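PDB 3HVY: cystathionine beta-lyase family protein, YNBB B.subtilis ortholog from Clostridium acetobutylicum, which probably acts as a pyridoxal-phosphate-dependent carbon-sulfur lyase of the methionine gamma-lyase family and may take part in aluminium resistance. Local coordinates for residues Met120-Met125 against Gly160-Asn165; Lys151-Asp156 against Lys172-Ile177; Gln183-Thr186 against Lys192-Arg195. One frame throughout, in Å; residues are numbered along the deposited sequence. Where two conformers were deposited one is given.

Interaction 1: residues Met120-Met125 against Gly160-Asn165; sequences MSICGM and GKVDIN
Ile122 and Cys123 meet Val162 where strand 118-121 of the large mixed sheet runs out into a loop and the chain approaches helix 164-173. The sheet, flanked by helices, is that of the fold-type I pyridoxal-phosphate enzymes, and the contact brings the loop at the end of an inner strand against the lead-in to a covering helix. Apolar contact is carried by Val162, whose side chain points at the loop and spreads its two methyls over neighbouring residues. CG1, anti to the backbone N (chi1 169°), lies 4.2 Å from Ile122 CD1, and CG2 lies 4.1 Å from Cys123 SG. The Ile122 and Val162 side chains approach at a slant rather than lying alongside one another. Ile122 has CG1 between its own backbone N and carbonyl carbon (chi1 67°), and its CD1 extends from there to the valine. The fork of Val162 also faces the Ile122 carbonyl, with CG1 at 3.6 Å and CG2 at 3.8 Å from Ile122 O. Ile202 of helix 196-207 packs on both Ile122 and Val162, and Ile180 and Ile182 of strand 177-183 lie against Ile122, so the small contact continues into a larger apolar layer.

Polar contact is indirect. Asp163 sits at the centre of an inverse gamma turn, closed by a weak bond from Ile164 N to Val162 O, and occupies the N-cap position of the helix; its OD2 is also hydrogen-bonded to Thr166 OG1. The turn presents the Asp163 amide to a water that links the two backbones: the water accepts from Asp163 N at 2.7 Å and lies 2.6 Å from Ile122 O, to which it can donate.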
loop_
_atom_site.group_PDB
_atom_site.type_symbol
_atom_site.label_atom_id
_atom_site.label_comp_id
_atom_site.label_asym_id
_atom_site.label_seq_id
_atom_site.Cartn_x
_atom_site.Cartn_y
_atom_site.Cartn_z
HETATM N N MSE D 120 13.243 31.093 22.881
HETATM C CA MSE D 120 13.186 32.458 22.391
HETATM C C MSE D 120 13.106 32.497 20.895
HETATM O O MSE D 120 13.989 31.959 20.199
HETATM C CB MSE D 120 14.373 33.296 22.900
HETATM C CG MSE D 120 14.330 34.796 22.426
HETATM SE SE MSE D 120 15.653 35.955 23.220
HETATM C CE MSE D 120 17.224 35.040 22.498
ATOM N N SER D 121 12.016 33.083 20.404
ATOM C CA SER D 121 11.805 33.270 18.976
ATOM C C SER D 121 12.421 34.626 18.607
ATOM O O SER D 121 12.158 35.638 19.270
ATOM C CB SER D 121 10.316 33.267 18.606
ATOM O OG SER D 121 9.770 31.974 18.694
ATOM N N ILE D 122 13.225 34.654 17.561
ATOM C CA ILE D 122 13.905 35.883 17.214
ATOM C C ILE D 122 13.482 36.582 15.900
ATOM O O ILE D 122 13.979 37.675 15.607
ATOM C CB ILE D 122 15.420 35.765 17.329
ATOM C CG1 ILE D 122 15.972 34.801 16.271
ATOM C CG2 ILE D 122 15.836 35.390 18.789
ATOM C CD1 ILE D 122 17.536 34.858 16.131
ATOM N N CYS D 123 12.521 36.004 15.182
ATOM C CA CYS D 123 12.002 36.570 13.961
ATOM C C CYS D 123 10.576 37.093 14.149
ATOM O O CYS D 123 9.759 36.966 13.249
ATOM C CB CYS D 123 11.974 35.495 12.881
ATOM S SG CYS D 123 13.544 34.741 12.590
ATOM N N GLY D 124 10.257 37.658 15.307
ATOM C CA GLY D 124 8.887 38.098 15.562
ATOM C C GLY D 124 7.921 36.937 15.813
ATOM O O GLY D 124 8.329 35.845 16.180
HETATM N N MSE D 125 6.628 37.206 15.658
HETATM C CA MSE D 125 5.546 36.230 15.888
HETATM C C MSE D 125 5.695 34.978 15.013
HETATM O O MSE D 125 5.914 35.063 13.803
HETATM C CB MSE D 125 4.188 36.886 15.618
HETATM C CG MSE D 125 2.933 36.151 16.209
HETATM SE SE MSE D 125 3.013 35.986 18.139
HETATM C CE MSE D 125 3.504 37.808 18.646
ATOM N N GLY D 160 12.249 45.917 10.185
ATOM C CA GLY D 160 12.052 44.740 9.313
ATOM C C GLY D 160 13.105 43.634 9.310
ATOM O O GLY D 160 13.012 42.678 8.517
ATOM N N LYS D 161 14.071 43.738 10.221
ATOM C CA LYS D 161 15.190 42.825 10.300
ATOM C C LYS D 161 15.281 42.250 11.729
ATOM O O LYS D 161 14.788 42.832 12.678
ATOM C CB LYS D 161 16.479 43.569 9.911
ATOM N N VAL D 162 15.869 41.075 11.858
ATOM C CA VAL D 162 16.089 40.482 13.167
ATOM C C VAL D 162 16.914 41.458 14.023
ATOM O O VAL D 162 17.953 41.957 13.580
ATOM C CB VAL D 162 16.806 39.147 13.035
ATOM C CG1 VAL D 162 17.269 38.669 14.395
ATOM C CG2 VAL D 162 15.861 38.131 12.350
ATOM N N ASP D 163 16.426 41.727 15.231
ATOM C CA ASP D 163 17.043 42.663 16.161
ATOM C C ASP D 163 18.123 41.933 16.938
ATOM O O ASP D 163 17.969 41.559 18.113
ATOM C CB ASP D 163 15.976 43.215 17.097
ATOM C CG ASP D 163 16.499 44.301 18.008
ATOM O OD1 ASP D 163 17.710 44.660 17.952
ATOM O OD2 ASP D 163 15.683 44.766 18.831
ATOM N N ILE D 164 19.222 41.729 16.242
ATOM C CA ILE D 164 20.317 40.968 16.746
ATOM C C ILE D 164 20.890 41.555 18.032
ATOM O O ILE D 164 21.345 40.815 18.886
ATOM C CB ILE D 164 21.386 40.779 15.627
ATOM C CG1 ILE D 164 22.200 39.494 15.853
ATOM C CG2 ILE D 164 22.297 41.971 15.575
ATOM C CD1 ILE D 164 21.374 38.224 16.148
ATOM N N ASN D 165 20.829 42.870 18.219
ATOM C CA ASN D 165 21.298 43.425 19.464
ATOM C C ASN D 165 20.435 43.077 20.667
ATOM O O ASN D 165 20.960 42.873 21.745
ATOM C CB ASN D 165 21.479 44.948 19.377
ATOM C CG ASN D 165 22.711 45.351 18.541
ATOM O OD1 ASN D 165 23.576 44.530 18.203
ATOM N ND2 ASN D 165 22.781 46.634 18.209
HETATM O O HOH W 1 14.263 40.217 15.816
#

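Interaction 2: residues Lys151-Asp156 against Lys172-Ile177; sequences KYKMVD and KKDDSI
Lys153, on the extended edge strand 151-154, faces Asp174, the residue at which the chain leaves helix 164-173 and enters a type I turn running to Ile177, closed by a 3.2 Å bond from Ile177 N to Asp174 O. The two side chains reach for each other across the gap and meet in a salt bridge, Lys153 NZ to Asp174 OD2 at 2.6 Å. The lysine is extended beyond CG, so its length is spent on crossing from strand to turn, and the last methylene follows the ammonium in, with CE 3.3 Å from Asp174 OD2. The ammonium meets OD2 on the anti side, 18° out of the carboxylate plane.

With chi1 at -169°, Asp174 CG stands opposite the backbone N and the carboxylate lies between strand and turn, OD2 toward the lysine and OD1 toward Ser176. There OD1 accepts twice. The backbone N of Ser176 reaches it on the anti side at 2.9 Å, making an Asx turn, and Ser176 OG donates to it on the syn side at 2.7 Å. Both donors approach from the same face of the carboxylate plane. The two Ser176 bonds to OD1 thus restrict the rotation of the carboxylate, and the lysine on OD2 adds a third hold, although the contact lies at the surface. Ser176 OG is also hydrogen-bonded to Thr118 OG1, and Lys153 NZ has a second salt-bridge partner in Glu170.

The bridge ties the first strand of a beta-alpha-beta crossover to the turn that leads from its helix into its second strand: strand 151-154 leads through helix 164-173 into strand 177-183, parallel to it and separated from it in the sheet by strand 118-121, with Ile177 packing against Glu170 and Leu171 of the helix.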
loop_
_atom_site.group_PDB
_atom_site.type_symbol
_atom_site.label_atom_id
_atom_site.label_comp_id
_atom_site.label_asym_id
_atom_site.label_seq_id
_atom_site.Cartn_x
_atom_site.Cartn_y
_atom_site.Cartn_z
ATOM N N LYS D 151 9.245 28.635 29.665
ATOM C CA LYS D 151 9.037 30.066 29.473
ATOM C C LYS D 151 9.308 30.428 28.017
ATOM O O LYS D 151 10.029 29.705 27.305
ATOM C CB LYS D 151 9.955 30.844 30.423
ATOM C CG LYS D 151 9.669 30.574 31.893
ATOM C CD LYS D 151 10.735 31.188 32.818
ATOM C CE LYS D 151 10.299 31.239 34.293
ATOM N NZ LYS D 151 10.240 29.940 35.011
ATOM N N TYR D 152 8.706 31.531 27.572
ATOM C CA TYR D 152 8.782 31.967 26.186
ATOM C C TYR D 152 9.120 33.440 26.060
ATOM O O TYR D 152 8.574 34.247 26.772
ATOM C CB TYR D 152 7.461 31.732 25.490
ATOM C CG TYR D 152 7.468 32.102 24.025
ATOM C CD1 TYR D 152 8.246 31.412 23.144
ATOM C CD2 TYR D 152 6.637 33.102 23.507
ATOM C CE1 TYR D 152 8.269 31.732 21.824
ATOM C CE2 TYR D 152 6.635 33.408 22.147
ATOM C CZ TYR D 152 7.460 32.708 21.306
ATOM O OH TYR D 152 7.506 32.943 19.918
ATOM N N LYS D 153 10.074 33.767 25.199
ATOM C CA LYS D 153 10.336 35.159 24.868
ATOM C C LYS D 153 10.282 35.267 23.369
ATOM O O LYS D 153 10.669 34.333 22.667
ATOM C CB LYS D 153 11.703 35.659 25.348
ATOM C CG LYS D 153 11.816 35.782 26.816
ATOM C CD LYS D 153 13.232 36.149 27.324
ATOM C CE LYS D 153 13.146 36.663 28.783
ATOM N NZ LYS D 153 14.453 36.958 29.454
HETATM N N MSE D 154 9.878 36.440 22.891
HETATM C CA MSE D 154 9.842 36.697 21.486
HETATM C C MSE D 154 10.422 38.071 21.164
HETATM O O MSE D 154 10.107 39.067 21.820
HETATM C CB MSE D 154 8.409 36.532 21.024
HETATM C CG MSE D 154 8.311 36.612 19.548
HETATM SE SE MSE D 154 7.328 38.179 19.148
HETATM C CE MSE D 154 5.835 36.986 19.372
ATOM N N VAL D 155 11.326 38.119 20.193
ATOM C CA VAL D 155 12.024 39.364 19.847
ATOM C C VAL D 155 11.398 39.834 18.536
ATOM O O VAL D 155 11.489 39.164 17.504
ATOM C CB VAL D 155 13.575 39.216 19.717
ATOM C CG1 VAL D 155 14.277 40.586 19.449
ATOM C CG2 VAL D 155 14.221 38.532 20.982
ATOM N N ASP D 156 10.729 40.985 18.603
ATOM C CA ASP D 156 10.151 41.583 17.414
ATOM C C ASP D 156 11.232 42.017 16.453
ATOM O O ASP D 156 12.369 42.377 16.839
ATOM C CB ASP D 156 9.309 42.802 17.783
ATOM C CG ASP D 156 7.939 42.421 18.215
ATOM O OD1 ASP D 156 7.267 41.687 17.444
ATOM O OD2 ASP D 156 7.566 42.833 19.326
ATOM N N LYS D 172 22.817 37.615 27.197
ATOM C CA LYS D 172 23.721 38.021 28.256
ATOM C C LYS D 172 22.979 37.986 29.611
ATOM O O LYS D 172 23.561 37.682 30.649
ATOM C CB LYS D 172 24.208 39.483 28.089
ATOM C CG LYS D 172 25.206 39.802 26.993
ATOM C CD LYS D 172 25.621 41.311 27.090
ATOM N N LYS D 173 21.710 38.375 29.578
ATOM C CA LYS D 173 20.952 38.566 30.788
ATOM C C LYS D 173 20.295 37.287 31.295
ATOM O O LYS D 173 20.185 37.125 32.502
ATOM C CB LYS D 173 19.893 39.662 30.584
ATOM N N ASP D 174 19.873 36.380 30.396
ATOM C CA ASP D 174 19.003 35.271 30.794
ATOM C C ASP D 174 19.600 33.892 30.533
ATOM O O ASP D 174 19.517 33.343 29.420
ATOM C CB ASP D 174 17.651 35.435 30.094
ATOM C CG ASP D 174 16.586 34.507 30.605
ATOM O OD1 ASP D 174 16.905 33.543 31.329
ATOM O OD2 ASP D 174 15.405 34.722 30.229
ATOM N N ASP D 175 20.117 33.345 31.633
ATOM C CA ASP D 175 20.779 32.057 31.778
ATOM C C ASP D 175 19.855 30.912 31.411
ATOM O O ASP D 175 20.336 29.826 31.060
ATOM C CB ASP D 175 21.274 31.861 33.260
ATOM N N SER D 176 18.542 31.131 31.488
ATOM C CA SER D 176 17.597 30.053 31.240
ATOM C C SER D 176 17.278 29.838 29.775
ATOM O O SER D 176 16.538 28.903 29.474
ATOM C CB SER D 176 16.278 30.312 31.957
ATOM O OG SER D 176 15.520 31.276 31.266
ATOM N N ILE D 177 17.792 30.689 28.874
ATOM C CA ILE D 177 17.452 30.569 27.456
ATOM C C ILE D 177 18.205 29.404 26.872
ATOM O O ILE D 177 19.408 29.487 26.700
ATOM C CB ILE D 177 17.790 31.810 26.639
ATOM C CG1 ILE D 177 16.965 33.007 27.101
ATOM C CG2 ILE D 177 17.502 31.536 25.151
ATOM C CD1 ILE D 177 17.389 34.353 26.470
#

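Interaction 3: residues Gln183-Thr186 against Lys192-Arg195; sequences QRST and KSLR
Thr186 and Arg184 bond to Ser193 and Leu194, holding together two antiparallel strips of loop. Thr186 N donates to Ser193 OG at 2.9 Å with a nearly straight N-H...O angle of 168°. The acceptor here is a side-chain hydroxyl, set toward Thr186 N by a chi1 of -64° that puts OG beside Ser193's own N. One residue on from Ser193 and two back from Thr186, Leu194 N donates to Arg184 O, also at 2.9 Å; this bond lies in the carbonyl plane but is more bent at the hydrogen (149°). Ser193 OG is also bonded to Asp332 OD2, an oxygen that Ser185 OG shares, so one carboxylate links both strips.

Within its own strip Gln183 doubles back: NE2 gives a 2.9 Å bond to Ser185 O in the plane of its amide, while OE1 is held by Tyr127 N. Thr186 OG1 lies over the Lys192-Ser193 peptide, 3.3 Å from Lys192 C, and bonds to Arg191 O.

Packing surrounds these bonds. The extended Arg184 chain passes Leu194, with CG 3.6 Å from Leu194 O, and carries its guanidinium on to Asn219, Glu229 and Thr331. Ser193 CB rests 3.4 Å from Arg184 O. Leu194 CD1 reaches to 4.2 Å from Gln183 O, and the side chain continues onto Ile199 and Ile202 of helix 196-207.

The whole forms the closed neck of the loop that joins strand 177-183 to helix 196-207, at the C-terminal end of a parallel strand, the edge of the sheet where fold-type I enzymes characteristically build their cofactor site.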
loop_
_atom_site.group_PDB
_atom_site.type_symbol
_atom_site.label_atom_id
_atom_site.label_comp_id
_atom_site.label_asym_id
_atom_site.label_seq_id
_atom_site.Cartn_x
_atom_site.Cartn_y
_atom_site.Cartn_z
ATOM N N GLN D 183 12.592 31.228 12.264
ATOM C CA GLN D 183 11.701 30.784 11.152
ATOM C C GLN D 183 12.294 31.301 9.807
ATOM O O GLN D 183 12.426 32.506 9.599
ATOM C CB GLN D 183 10.335 31.374 11.397
ATOM C CG GLN D 183 9.257 30.900 10.467
ATOM C CD GLN D 183 7.896 31.382 10.911
ATOM O OE1 GLN D 183 7.478 31.136 12.054
ATOM N NE2 GLN D 183 7.173 32.062 10.004
ATOM N N ARG D 184 12.650 30.396 8.904
ATOM C CA ARG D 184 13.239 30.784 7.620
ATOM C C ARG D 184 12.215 31.473 6.704
ATOM O O ARG D 184 12.447 32.575 6.202
ATOM C CB ARG D 184 13.837 29.554 6.946
ATOM C CG ARG D 184 14.433 29.809 5.582
ATOM C CD ARG D 184 15.165 28.529 5.080
ATOM N NE ARG D 184 15.707 28.736 3.762
ATOM C CZ ARG D 184 16.382 27.811 3.075
ATOM N NH1 ARG D 184 16.592 26.596 3.579
ATOM N NH2 ARG D 184 16.818 28.099 1.871
ATOM N N SER D 185 11.078 30.811 6.495
ATOM C CA SER D 185 10.007 31.345 5.657
ATOM C C SER D 185 9.077 32.298 6.430
ATOM O O SER D 185 8.597 31.967 7.510
ATOM C CB SER D 185 9.209 30.174 5.069
ATOM O OG SER D 185 8.223 30.622 4.179
ATOM N N THR D 186 8.839 33.492 5.895
ATOM C CA THR D 186 7.920 34.440 6.523
ATOM C C THR D 186 6.535 33.802 6.521
ATOM O O THR D 186 6.190 33.003 5.640
ATOM C CB THR D 186 7.802 35.731 5.652
ATOM O OG1 THR D 186 9.102 36.300 5.470
ATOM C CG2 THR D 186 6.794 36.752 6.217
ATOM N N LYS D 192 10.296 39.831 3.348
ATOM C CA LYS D 192 11.012 38.762 2.669
ATOM C C LYS D 192 11.534 37.690 3.657
ATOM O O LYS D 192 12.016 38.001 4.745
ATOM C CB LYS D 192 12.173 39.336 1.887
ATOM C CG LYS D 192 11.724 40.184 0.682
ATOM C CD LYS D 192 12.887 40.634 -0.215
ATOM C CE LYS D 192 13.730 41.736 0.410
ATOM N NZ LYS D 192 15.104 41.601 -0.108
ATOM N N SER D 193 11.406 36.431 3.255
ATOM C CA SER D 193 11.899 35.298 4.009
ATOM C C SER D 193 13.400 35.406 4.150
ATOM O O SER D 193 14.071 36.001 3.309
ATOM C CB SER D 193 11.512 34.020 3.308
ATOM O OG SER D 193 10.096 33.858 3.259
ATOM N N LEU D 194 13.920 34.839 5.236
ATOM C CA LEU D 194 15.332 34.987 5.597
ATOM C C LEU D 194 16.231 34.104 4.771
ATOM O O LEU D 194 16.099 32.882 4.781
ATOM C CB LEU D 194 15.558 34.572 7.051
ATOM C CG LEU D 194 15.494 35.514 8.208
ATOM C CD1 LEU D 194 15.988 34.664 9.373
ATOM C CD2 LEU D 194 16.382 36.772 7.978
ATOM N N ARG D 195 17.171 34.712 4.074
ATOM C CA ARG D 195 18.111 33.943 3.242
ATOM C C ARG D 195 19.187 33.216 4.082
ATOM O O ARG D 195 19.519 33.608 5.191
ATOM C CB ARG D 195 18.795 34.915 2.300
ATOM C CG ARG D 195 17.873 35.617 1.306
ATOM C CD ARG D 195 17.957 34.898 0.009
ATOM N NE ARG D 195 19.248 35.213 -0.604
ATOM C CZ ARG D 195 19.785 34.554 -1.630
ATOM N NH1 ARG D 195 19.165 33.530 -2.184
ATOM N NH2 ARG D 195 20.953 34.940 -2.109
#

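How the interactions relate
Interactions 1 and 2 are two ends of one layer: both involve helix 164-173 and the neighbouring strands 118-121 and 151-154, and they alternate along the chain. Interaction 1, partly buried, relies on methyls, a sulfur and one bridging water at the start of the helix; interaction 2, at the surface, relies on charge just past its end. Backbone pairing of Ser121 with Val155 and the Ser121-Tyr152 hydroxyl bond join the two. Interaction 3, also partly buried, follows in sequence and lies nearest the chain's centre, with direct hydrogen bonds closing a loop. It meets interaction 1 where Cys123 SG packs on Leu194 CD1, but does not touch interaction 2.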